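PDB 5O3M: protocatechuate decarboxylase from Klebsiella pneumoniae, which catalyses decarboxylation of 3,4-dihydroxybenzoate to catechol as a prenylated-flavin-dependent enzyme of the UbiD family, and can be run in reverse to carboxylate catechols at the para position. Local coordinates for residues D178-S183 and R214-A219; Y42-H47 and M79-K84; P136-I141 and A328-N333; G172-S177 and T188-C193. One frame throughout, in Å; residues are numbered along the deposited sequence.

In the fold
These four contacts illustrate how chemistry follows place in a fold. Contact 4 is a buried β-hairpin pairing, held mainly by main-chain bonds, with mostly apolar side chains touching; contacts 1, 2 and 3 are all partly buried. Contact 1 lies at the far end of the same hairpin, where the turn between its strands meets a helix at the periphery and a salt bridge takes over; the two contacts touch. Contact 3 belongs to the same antiparallel sheet as contact 4, about 18 Å away between centres, and surrounds its strand pair with polar side chains reaching main-chain atoms. Contact 2 belongs to a separate mixed sheet, pairs its strands in parallel, and adjoins a second subunit.

Contact 1. Residues D178-S183 and R214-A219; sequences DPVDAS and RQKAEA
Pro179, in the loop that follows strand 168-177, sits against the flank of helix 209-219, its CA 6.0 Å from the CA of Ala217. Its ring rests on two neighbouring helix residues: CG lies 3.5 Å from CD of Lys216 and 4.0 Å from CB of Ala217. Lys216 leaves the helix with CG anti to the backbone N (chi1 170°) and bends at chi3 (-48°), which takes its chain past the proline and up to the carboxylate of Asp178. On the way CD is pressed tightly against CG2 of Val180, at 3.5 Å. NZ then forms a salt bridge to Asp178 OD1 at 2.6 Å, meeting the syn lone pair, with a weak second bond to OD2. That second oxygen serves the loop itself: it takes the N-H of Asp181 on its anti lone pair, at 2.7 Å, and the N-H of Val180 from above the carboxylate plane, an Asx turn. Phe213 and Leu224 also touch the proline. One carboxylate thus shapes the turn with OD2 and ties it to the helix with OD1, and the lysine together with the two N-H groups would be expected to favour its charged form.

Contact 2. Residues Y42-H47 and M79-K84; sequences YLETDH and MFNNIK
The Asn81 amide lies between two carboxylates, its ND2 reaching Glu44 OE1 at 2.8 Å and Asp46 OD1 at 2.9 Å, both close to the amide plane. The Glu44 carboxylate stands nearly perpendicular to that plane (81°) and is met from above its own plane, whereas Asp46 is met on its syn side, some 26° out of its plane. The Tyr42 ring has Glu44 OE2 in plane at its edge, bonded to OH, while Met79 CB approaches obliquely, 3.3 Å from Tyr42 OH. These groups flank the parallel strand pair of a β-α-β unit, strand 42-45, helix 54-62 and strand 77-80. Its ladder runs from Met79 N to Leu43 O, from Thr45 N to Met79 O, and from Asn81 N to Thr45 O. On the face opposite Glu44 and Met79, Thr45 CG2 packs 3.5 Å from Phe80 CD2, and Leu55 and Val58 of the connecting helix touch the phenyl ring. With OG1 anti to the backbone N (chi1 176°), Thr45 directs its hydroxyl toward Phe506 O of the second subunit, to which it is hydrogen-bonded. Further along, Asn82 ND2 bonds to Asp46 O. One water donates to both Glu44 OE2 and Asn81 OD1, lying 2.6 Å from the latter.

Contact 3. Residues P136-I141 and A328-N333; sequences PCQEQI and AVTMRN
Gln140 and Met331 form an antiparallel hydrogen-bonded pair, Gln140 N giving to Met331 O at 3.0 Å and Met331 N to Gln140 O at 2.9 Å. Beside it, Ile141 and Thr330 make a non-hydrogen-bonded pair whose side chains lie alongside one another, CG1 of Ile141 near CG2 of Thr330. Before strand 140-143 begins, the chain turns through Pro136 and Cys137 and passes close to the other segment once more. Here the Thr330 side chain takes over from the ladder: with OG1 between its backbone N and carbonyl carbon (chi1 78°), the hydroxyl reaches Cys137 O at 2.6 Å, approaching from above the carbonyl plane. A water donating to the same OG1 also accepts from Gln138 NE2, which has a further partner in Gln269 O. The two strands belong to the antiparallel sheet of the central domain, which in UbiD-type enzymes has a split β-barrel fold, and strand 283-289 pairs with strand 323-331 as well, Val284 and Glu286 touching Thr330. At the end of strand 323-331 the chain is held by side chains from across the contact. Glu139 OE1 accepts the N-H of Asn333 at 3.1 Å, an almost straight bond (173°) that meets the oxygen nearly along its C-O axis. Gln140 extends its amide to Arg332 O, NE2 lying 2.9 Å away and above the carbonyl plane. The Arg332 guanidinium is salt-bridged to Asp27, and CB of Pro136 lies over one of its faces, 3.6 Å from NE and offset toward the rim.

Contact 4. Residues G172-S177 and T188-C193; sequences GLALAS and TIHRLC
Gly172 and His190, a hydrogen-bonded pair in the β-hairpin of strands 168-177 and 185-196, exchange two main-chain bonds: Gly172 N to His190 O at 3.0 Å and His190 N to Gly172 O at 2.7 Å. Ala174 and Thr188 repeat the pattern two residues along, with Ala174 N to Thr188 O at 2.6 Å and Thr188 N to Ala174 O at 3.1 Å. Both N-H groups and both carbonyls of each pair are therefore satisfied across the hairpin, and the CA-H groups of Leu173 and Ile189 add contacts to the oxygens of Thr188 and Gly172. Leu173 and Ile189, the pair between them, make no main-chain hydrogen bond to each other; Leu173 bonds instead to the backbone of Asn229 in strand 224-230, and its carbonyl also accepts from the Asn229 side-chain amide. The pairing continues on both sides, through Ala176 with Asp186 and Leu192 with Phe169, so the 126° between the short strand segments reflects their twist and bend. Thr188 and His190, neighbours on one face, satisfy each other: Thr188 OG1 lies in plane at the edge of the His190 ring, hydrogen-bonded to NE2 at 2.9 Å. ND1 is bonded to Phe203 O; the imidazole is so held from two sides and its rotation fixed. The methyl of Ala174 rests obliquely beside that ring, CB 3.8 Å from CD2 of His190, with Met202 touching both residues. On the other face Ile189, whose side chain is about 4 Å from a bound pentane-1,5-diol, sets its CG1 3.7 Å from CD1 of Leu173.

Contact 1. Residues D178-S183 and R214-A219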
# COMPACT_ATOMS: atom_id res chain seq x y z
N ASP A 178 -23.33 34.35 32.06
CA ASP A 178 -22.09 34.43 32.81
C ASP A 178 -22.35 35.00 34.21
O ASP A 178 -23.06 36.00 34.34
CB ASP A 178 -21.09 35.31 32.04
CG ASP A 178 -19.71 35.32 32.66
OD1 ASP A 178 -18.96 34.34 32.48
OD2 ASP A 178 -19.37 36.32 33.32
N PRO A 179 -21.79 34.39 35.27
CA PRO A 179 -22.10 34.88 36.63
C PRO A 179 -21.52 36.25 36.93
O PRO A 179 -22.01 36.91 37.85
CB PRO A 179 -21.47 33.81 37.54
CG PRO A 179 -20.30 33.28 36.72
CD PRO A 179 -20.78 33.31 35.27
N VAL A 180 -20.51 36.69 36.19
CA VAL A 180 -19.88 37.99 36.41
C VAL A 180 -20.38 39.03 35.42
O VAL A 180 -20.66 40.17 35.79
CB VAL A 180 -18.35 37.85 36.36
CG1 VAL A 180 -17.68 39.21 36.53
CG2 VAL A 180 -17.86 36.86 37.42
N ASP A 181 -20.48 38.65 34.14
CA ASP A 181 -20.92 39.54 33.07
C ASP A 181 -22.26 39.04 32.55
O ASP A 181 -22.31 38.15 31.69
CB ASP A 181 -19.87 39.61 31.96
CG ASP A 181 -20.24 40.59 30.87
OD1 ASP A 181 -21.33 41.21 30.97
OD2 ASP A 181 -19.46 40.75 29.91
N ALA A 182 -23.35 39.63 33.05
CA ALA A 182 -24.70 39.17 32.74
C ALA A 182 -25.05 39.32 31.26
O ALA A 182 -26.04 38.73 30.81
CB ALA A 182 -25.72 39.95 33.58
N SER A 183 -24.28 40.11 30.51
CA SER A 183 -24.59 40.34 29.10
C SER A 183 -24.22 39.15 28.23
O SER A 183 -24.68 39.08 27.08
CB SER A 183 -23.87 41.59 28.60
OG SER A 183 -22.49 41.34 28.37
N ARG A 214 -20.45 28.04 34.12
CA ARG A 214 -20.51 27.17 35.27
C ARG A 214 -19.23 27.10 36.07
O ARG A 214 -19.25 27.21 37.26
CB ARG A 214 -20.92 25.78 34.86
CG ARG A 214 -21.43 24.95 36.00
CD ARG A 214 -21.39 23.49 35.68
NE ARG A 214 -20.07 23.05 35.35
CZ ARG A 214 -19.12 22.85 36.23
NH1 ARG A 214 -19.35 23.04 37.48
NH2 ARG A 214 -17.95 22.46 35.83
N GLN A 215 -18.14 26.84 35.39
CA GLN A 215 -16.83 26.75 36.05
C GLN A 215 -16.48 28.04 36.78
O GLN A 215 -15.96 28.00 37.90
CB GLN A 215 -15.75 26.42 35.02
CG GLN A 215 -15.77 24.98 34.59
CD GLN A 215 -14.98 24.76 33.32
OE1 GLN A 215 -14.78 25.69 32.53
NE2 GLN A 215 -14.53 23.53 33.10
N LYS A 216 -16.75 29.20 36.16
CA LYS A 216 -16.47 30.48 36.80
C LYS A 216 -17.31 30.66 38.05
O LYS A 216 -16.85 31.24 39.04
CB LYS A 216 -16.73 31.63 35.83
CG LYS A 216 -16.71 33.02 36.47
CD LYS A 216 -17.09 34.10 35.46
CE LYS A 216 -16.34 33.95 34.15
NZ LYS A 216 -16.57 35.11 33.25
N ALA A 217 -18.56 30.19 38.02
CA ALA A 217 -19.38 30.22 39.22
C ALA A 217 -18.88 29.22 40.25
O ALA A 217 -18.87 29.50 41.45
CB ALA A 217 -20.85 29.94 38.86
N GLU A 218 -18.43 28.05 39.79
CA GLU A 218 -17.89 27.04 40.71
C GLU A 218 -16.60 27.53 41.36
O GLU A 218 -16.39 27.31 42.56
CB GLU A 218 -17.67 25.72 39.97
CG GLU A 218 -17.09 24.61 40.83
CD GLU A 218 -17.36 23.23 40.26
OE1 GLU A 218 -16.89 22.93 39.13
OE2 GLU A 218 -18.06 22.45 40.94
N ALA A 219 -15.73 28.19 40.59
CA ALA A 219 -14.49 28.71 41.15
C ALA A 219 -14.76 29.70 42.28
O ALA A 219 -13.99 29.77 43.24
CB ALA A 219 -13.64 29.37 40.07

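Contact 2. Residues Y42-H47 and M79-K84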
# COMPACT_ATOMS: atom_id res chain seq x y z
N TYR A 42 -48.58 12.99 12.35
CA TYR A 42 -48.86 13.07 13.77
C TYR A 42 -49.74 11.88 14.12
O TYR A 42 -50.70 11.59 13.41
CB TYR A 42 -49.55 14.41 14.12
CG TYR A 42 -49.83 14.60 15.60
CD1 TYR A 42 -48.80 14.89 16.50
CD2 TYR A 42 -51.12 14.45 16.09
CE1 TYR A 42 -49.07 15.06 17.86
CE2 TYR A 42 -51.40 14.62 17.43
CZ TYR A 42 -50.39 14.91 18.31
OH TYR A 42 -50.71 15.06 19.65
N LEU A 43 -49.40 11.19 15.21
CA LEU A 43 -50.20 10.06 15.67
C LEU A 43 -50.34 10.10 17.19
O LEU A 43 -49.37 10.37 17.89
CB LEU A 43 -49.59 8.73 15.22
CG LEU A 43 -50.29 7.45 15.68
CD1 LEU A 43 -51.63 7.30 14.98
CD2 LEU A 43 -49.40 6.23 15.42
N GLU A 44 -51.56 9.85 17.68
CA GLU A 44 -51.85 9.76 19.11
C GLU A 44 -52.26 8.35 19.51
O GLU A 44 -52.81 7.59 18.70
CB GLU A 44 -52.95 10.73 19.54
CG GLU A 44 -52.59 12.20 19.42
CD GLU A 44 -53.47 13.07 20.30
OE1 GLU A 44 -54.36 12.49 20.95
OE2 GLU A 44 -53.24 14.30 20.37
N THR A 45 -52.01 8.00 20.78
CA THR A 45 -52.52 6.76 21.34
C THR A 45 -52.99 6.99 22.77
O THR A 45 -52.33 7.70 23.54
CB THR A 45 -51.49 5.64 21.33
OG1 THR A 45 -52.04 4.49 21.98
CG2 THR A 45 -50.17 6.05 22.03
N ASP A 46 -54.15 6.42 23.10
CA ASP A 46 -54.68 6.41 24.46
C ASP A 46 -54.42 5.08 25.15
O ASP A 46 -54.87 4.89 26.29
CB ASP A 46 -56.19 6.71 24.46
CG ASP A 46 -56.51 8.13 24.02
OD1 ASP A 46 -55.72 9.04 24.33
OD2 ASP A 46 -57.54 8.34 23.36
N HIS A 47 -53.71 4.16 24.49
CA HIS A 47 -53.34 2.89 25.10
C HIS A 47 -52.28 3.13 26.18
O HIS A 47 -51.33 3.88 25.95
CB HIS A 47 -52.81 1.93 24.04
CG HIS A 47 -52.78 0.50 24.46
ND1 HIS A 47 -51.65 -0.10 24.99
CD2 HIS A 47 -53.71 -0.48 24.38
CE1 HIS A 47 -51.90 -1.37 25.23
NE2 HIS A 47 -53.14 -1.63 24.87
N MET A 79 -47.79 11.02 19.99
CA MET A 79 -48.20 11.49 21.31
C MET A 79 -48.76 10.32 22.10
O MET A 79 -49.71 9.65 21.65
CB MET A 79 -49.23 12.61 21.19
CG MET A 79 -49.69 13.24 22.52
SD MET A 79 -48.46 14.35 23.26
CE MET A 79 -48.62 15.80 22.21
N PHE A 80 -48.18 10.07 23.28
CA PHE A 80 -48.68 9.07 24.23
C PHE A 80 -49.51 9.79 25.29
O PHE A 80 -48.96 10.51 26.14
CB PHE A 80 -47.52 8.29 24.85
CG PHE A 80 -46.80 7.39 23.89
CD1 PHE A 80 -45.80 7.90 23.07
CD2 PHE A 80 -47.14 6.05 23.78
CE1 PHE A 80 -45.11 7.07 22.16
CE2 PHE A 80 -46.46 5.21 22.86
CZ PHE A 80 -45.45 5.73 22.05
N ASN A 81 -50.83 9.60 25.24
CA ASN A 81 -51.73 10.31 26.14
C ASN A 81 -51.92 9.64 27.49
O ASN A 81 -52.31 10.30 28.45
CB ASN A 81 -53.12 10.47 25.51
CG ASN A 81 -53.15 11.49 24.40
OD1 ASN A 81 -52.42 12.48 24.43
ND2 ASN A 81 -54.01 11.26 23.41
N ASN A 82 -51.69 8.33 27.58
CA ASN A 82 -52.03 7.55 28.76
C ASN A 82 -50.72 6.97 29.30
O ASN A 82 -50.20 6.00 28.75
CB ASN A 82 -53.05 6.47 28.41
CG ASN A 82 -53.55 5.70 29.61
OD1 ASN A 82 -53.05 5.83 30.73
ND2 ASN A 82 -54.56 4.87 29.38
N ILE A 83 -50.20 7.59 30.36
CA ILE A 83 -48.88 7.30 30.90
C ILE A 83 -49.06 6.63 32.25
O ILE A 83 -49.51 7.27 33.21
CB ILE A 83 -48.04 8.58 31.04
CG1 ILE A 83 -48.12 9.44 29.76
CG2 ILE A 83 -46.60 8.24 31.43
CD1 ILE A 83 -47.45 8.81 28.52
N LYS A 84 -48.68 5.36 32.35
CA LYS A 84 -48.82 4.64 33.61
C LYS A 84 -48.06 5.36 34.72
O LYS A 84 -46.88 5.71 34.58
CB LYS A 84 -48.31 3.21 33.48
CG LYS A 84 -49.03 2.37 32.44
CD LYS A 84 -48.74 0.89 32.67
CE LYS A 84 -49.14 0.06 31.47
NZ LYS A 84 -49.07 -1.38 31.80
O HOH W 1 -52.92 14.64 23.13
O HOH W 2 -50.28 6.53 26.13

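Contact 3. Residues P136-I141 and A328-N333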
# COMPACT_ATOMS: atom_id res chain seq x y z
N PRO A 136 -47.40 31.34 28.69
CA PRO A 136 -48.14 30.11 29.02
C PRO A 136 -47.30 29.07 29.76
O PRO A 136 -47.87 28.13 30.34
CB PRO A 136 -48.58 29.59 27.65
CG PRO A 136 -48.62 30.81 26.79
CD PRO A 136 -47.49 31.67 27.26
N CYS A 137 -45.97 29.21 29.76
CA CYS A 137 -45.12 28.26 30.46
C CYS A 137 -45.19 28.41 31.98
O CYS A 137 -44.61 27.57 32.70
CB CYS A 137 -43.68 28.40 29.99
SG CYS A 137 -42.79 29.79 30.73
N GLN A 138 -45.87 29.44 32.49
CA GLN A 138 -46.01 29.62 33.93
C GLN A 138 -47.47 29.57 34.36
O GLN A 138 -47.82 30.10 35.42
CB GLN A 138 -45.34 30.92 34.37
CG GLN A 138 -43.85 30.93 33.98
CD GLN A 138 -43.11 32.20 34.36
OE1 GLN A 138 -43.70 33.22 34.70
NE2 GLN A 138 -41.78 32.12 34.32
N GLU A 139 -48.33 28.93 33.56
CA GLU A 139 -49.73 28.76 33.94
C GLU A 139 -49.86 27.90 35.20
O GLU A 139 -50.79 28.09 35.99
CB GLU A 139 -50.53 28.16 32.78
CG GLU A 139 -50.91 29.19 31.70
CD GLU A 139 -51.31 28.58 30.36
OE1 GLU A 139 -51.39 27.33 30.25
OE2 GLU A 139 -51.56 29.35 29.41
N GLN A 140 -48.93 26.97 35.39
CA GLN A 140 -48.80 26.21 36.62
C GLN A 140 -47.37 26.34 37.12
O GLN A 140 -46.41 26.30 36.32
CB GLN A 140 -49.14 24.74 36.42
CG GLN A 140 -50.50 24.48 35.80
CD GLN A 140 -50.73 23.00 35.56
OE1 GLN A 140 -51.07 22.27 36.48
NE2 GLN A 140 -50.52 22.55 34.32
N ILE A 141 -47.22 26.49 38.43
CA ILE A 141 -45.93 26.71 39.08
C ILE A 141 -45.81 25.69 40.21
O ILE A 141 -46.67 25.63 41.09
CB ILE A 141 -45.79 28.15 39.60
CG1 ILE A 141 -45.76 29.15 38.44
CG2 ILE A 141 -44.55 28.30 40.45
CD1 ILE A 141 -46.05 30.59 38.88
N ALA A 328 -37.72 25.14 40.92
CA ALA A 328 -39.12 25.21 40.52
C ALA A 328 -39.32 24.46 39.20
O ALA A 328 -38.38 24.30 38.42
CB ALA A 328 -39.59 26.66 40.37
N VAL A 329 -40.54 23.99 38.98
CA VAL A 329 -40.99 23.53 37.67
C VAL A 329 -42.25 24.30 37.32
O VAL A 329 -43.22 24.28 38.09
CB VAL A 329 -41.25 22.01 37.63
CG1 VAL A 329 -41.74 21.61 36.23
CG2 VAL A 329 -40.01 21.22 38.02
N THR A 330 -42.23 25.00 36.20
CA THR A 330 -43.43 25.63 35.67
C THR A 330 -43.83 24.91 34.39
O THR A 330 -43.00 24.29 33.72
CB THR A 330 -43.21 27.13 35.42
OG1 THR A 330 -42.47 27.33 34.21
CG2 THR A 330 -42.45 27.77 36.57
N MET A 331 -45.12 24.97 34.05
CA MET A 331 -45.55 24.29 32.84
C MET A 331 -46.88 24.86 32.38
O MET A 331 -47.57 25.56 33.13
CB MET A 331 -45.63 22.78 33.06
CG MET A 331 -46.61 22.35 34.14
SD MET A 331 -46.58 20.56 34.41
CE MET A 331 -44.90 20.32 35.00
N ARG A 332 -47.22 24.58 31.12
CA ARG A 332 -48.54 24.92 30.60
C ARG A 332 -49.61 23.99 31.19
O ARG A 332 -49.33 22.89 31.67
CB ARG A 332 -48.57 24.82 29.07
CG ARG A 332 -47.61 25.73 28.35
CD ARG A 332 -47.80 25.65 26.85
NE ARG A 332 -49.08 26.20 26.42
CZ ARG A 332 -49.31 26.73 25.23
NH1 ARG A 332 -48.34 26.80 24.33
NH2 ARG A 332 -50.50 27.22 24.93
N ASN A 333 -50.84 24.46 31.13
CA ASN A 333 -51.95 23.55 31.38
C ASN A 333 -51.89 22.41 30.37
O ASN A 333 -51.52 22.61 29.21
CB ASN A 333 -53.27 24.32 31.28
CG ASN A 333 -53.44 25.33 32.43
OD1 ASN A 333 -53.82 26.48 32.21
ND2 ASN A 333 -53.16 24.88 33.65
O HOH W 3 -40.57 29.53 33.96
O HOH W 4 -51.58 26.16 28.11
O HOH W 5 -52.29 29.21 26.96

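Contact 4. Residues G172-S177 and T188-C193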
# COMPACT_ATOMS: atom_id res chain seq x y z
N GLY A 172 -33.71 18.98 26.45
CA GLY A 172 -33.67 20.12 27.34
C GLY A 172 -32.85 21.28 26.80
O GLY A 172 -31.63 21.16 26.61
N LEU A 173 -33.51 22.42 26.57
CA LEU A 173 -32.83 23.61 26.07
C LEU A 173 -32.46 24.50 27.26
O LEU A 173 -33.33 25.10 27.90
CB LEU A 173 -33.70 24.35 25.07
CG LEU A 173 -33.03 25.54 24.38
CD1 LEU A 173 -32.32 25.10 23.07
CD2 LEU A 173 -34.05 26.63 24.11
N ALA A 174 -31.17 24.58 27.54
CA ALA A 174 -30.67 25.35 28.67
C ALA A 174 -30.45 26.80 28.26
O ALA A 174 -29.86 27.07 27.21
CB ALA A 174 -29.36 24.75 29.20
N LEU A 175 -30.96 27.72 29.08
CA LEU A 175 -30.58 29.12 29.03
C LEU A 175 -29.73 29.44 30.26
O LEU A 175 -30.01 28.95 31.35
CB LEU A 175 -31.80 30.04 29.00
CG LEU A 175 -32.33 30.33 27.60
CD1 LEU A 175 -32.63 29.05 26.84
CD2 LEU A 175 -33.55 31.21 27.68
N ALA A 176 -28.68 30.24 30.06
CA ALA A 176 -27.76 30.56 31.14
C ALA A 176 -26.94 31.79 30.75
O ALA A 176 -26.82 32.12 29.57
CB ALA A 176 -26.84 29.38 31.47
N SER A 177 -26.38 32.44 31.77
CA SER A 177 -25.60 33.66 31.62
C SER A 177 -24.32 33.56 32.45
O SER A 177 -24.25 32.81 33.43
CB SER A 177 -26.39 34.90 32.09
OG SER A 177 -27.71 34.93 31.57
N THR A 188 -28.36 26.19 24.66
CA THR A 188 -27.76 24.91 24.34
C THR A 188 -28.75 23.78 24.64
O THR A 188 -29.58 23.88 25.55
CB THR A 188 -26.47 24.72 25.15
OG1 THR A 188 -26.71 25.09 26.51
CG2 THR A 188 -25.36 25.61 24.59
N ILE A 189 -28.65 22.69 23.87
CA ILE A 189 -29.47 21.50 24.05
C ILE A 189 -28.68 20.48 24.84
O ILE A 189 -27.49 20.24 24.56
CB ILE A 189 -29.94 20.90 22.71
CG1 ILE A 189 -30.76 21.91 21.92
CG2 ILE A 189 -30.80 19.67 22.94
CD1 ILE A 189 -31.31 21.34 20.60
N HIS A 190 -29.33 19.88 25.83
CA HIS A 190 -28.73 18.86 26.67
C HIS A 190 -29.75 17.75 26.90
O HIS A 190 -30.96 17.93 26.71
CB HIS A 190 -28.30 19.40 28.04
CG HIS A 190 -27.34 20.55 27.98
ND1 HIS A 190 -26.01 20.43 28.34
CD2 HIS A 190 -27.52 21.85 27.64
CE1 HIS A 190 -25.41 21.60 28.21
NE2 HIS A 190 -26.30 22.48 27.79
N ARG A 191 -29.24 16.59 27.30
CA ARG A 191 -30.01 15.56 27.96
C ARG A 191 -29.69 15.61 29.46
O ARG A 191 -28.62 16.07 29.86
CB ARG A 191 -29.69 14.19 27.36
CG ARG A 191 -28.29 13.65 27.70
CD ARG A 191 -28.02 12.36 26.94
NE ARG A 191 -26.77 11.72 27.35
CZ ARG A 191 -26.11 10.84 26.59
NH1 ARG A 191 -26.58 10.52 25.39
NH2 ARG A 191 -24.97 10.29 27.03
N LEU A 192 -30.64 15.17 30.29
CA LEU A 192 -30.49 15.21 31.74
C LEU A 192 -31.08 13.95 32.36
O LEU A 192 -32.21 13.56 32.02
CB LEU A 192 -31.19 16.44 32.35
CG LEU A 192 -30.82 17.83 31.81
CD1 LEU A 192 -31.70 18.20 30.63
CD2 LEU A 192 -30.92 18.87 32.91
N CYS A 193 -30.33 13.33 33.28
CA CYS A 193 -30.82 12.16 34.01
C CYS A 193 -31.38 12.57 35.37
O CYS A 193 -30.77 13.39 36.08
CB CYS A 193 -29.71 11.11 34.17
SG CYS A 193 -30.20 9.53 35.01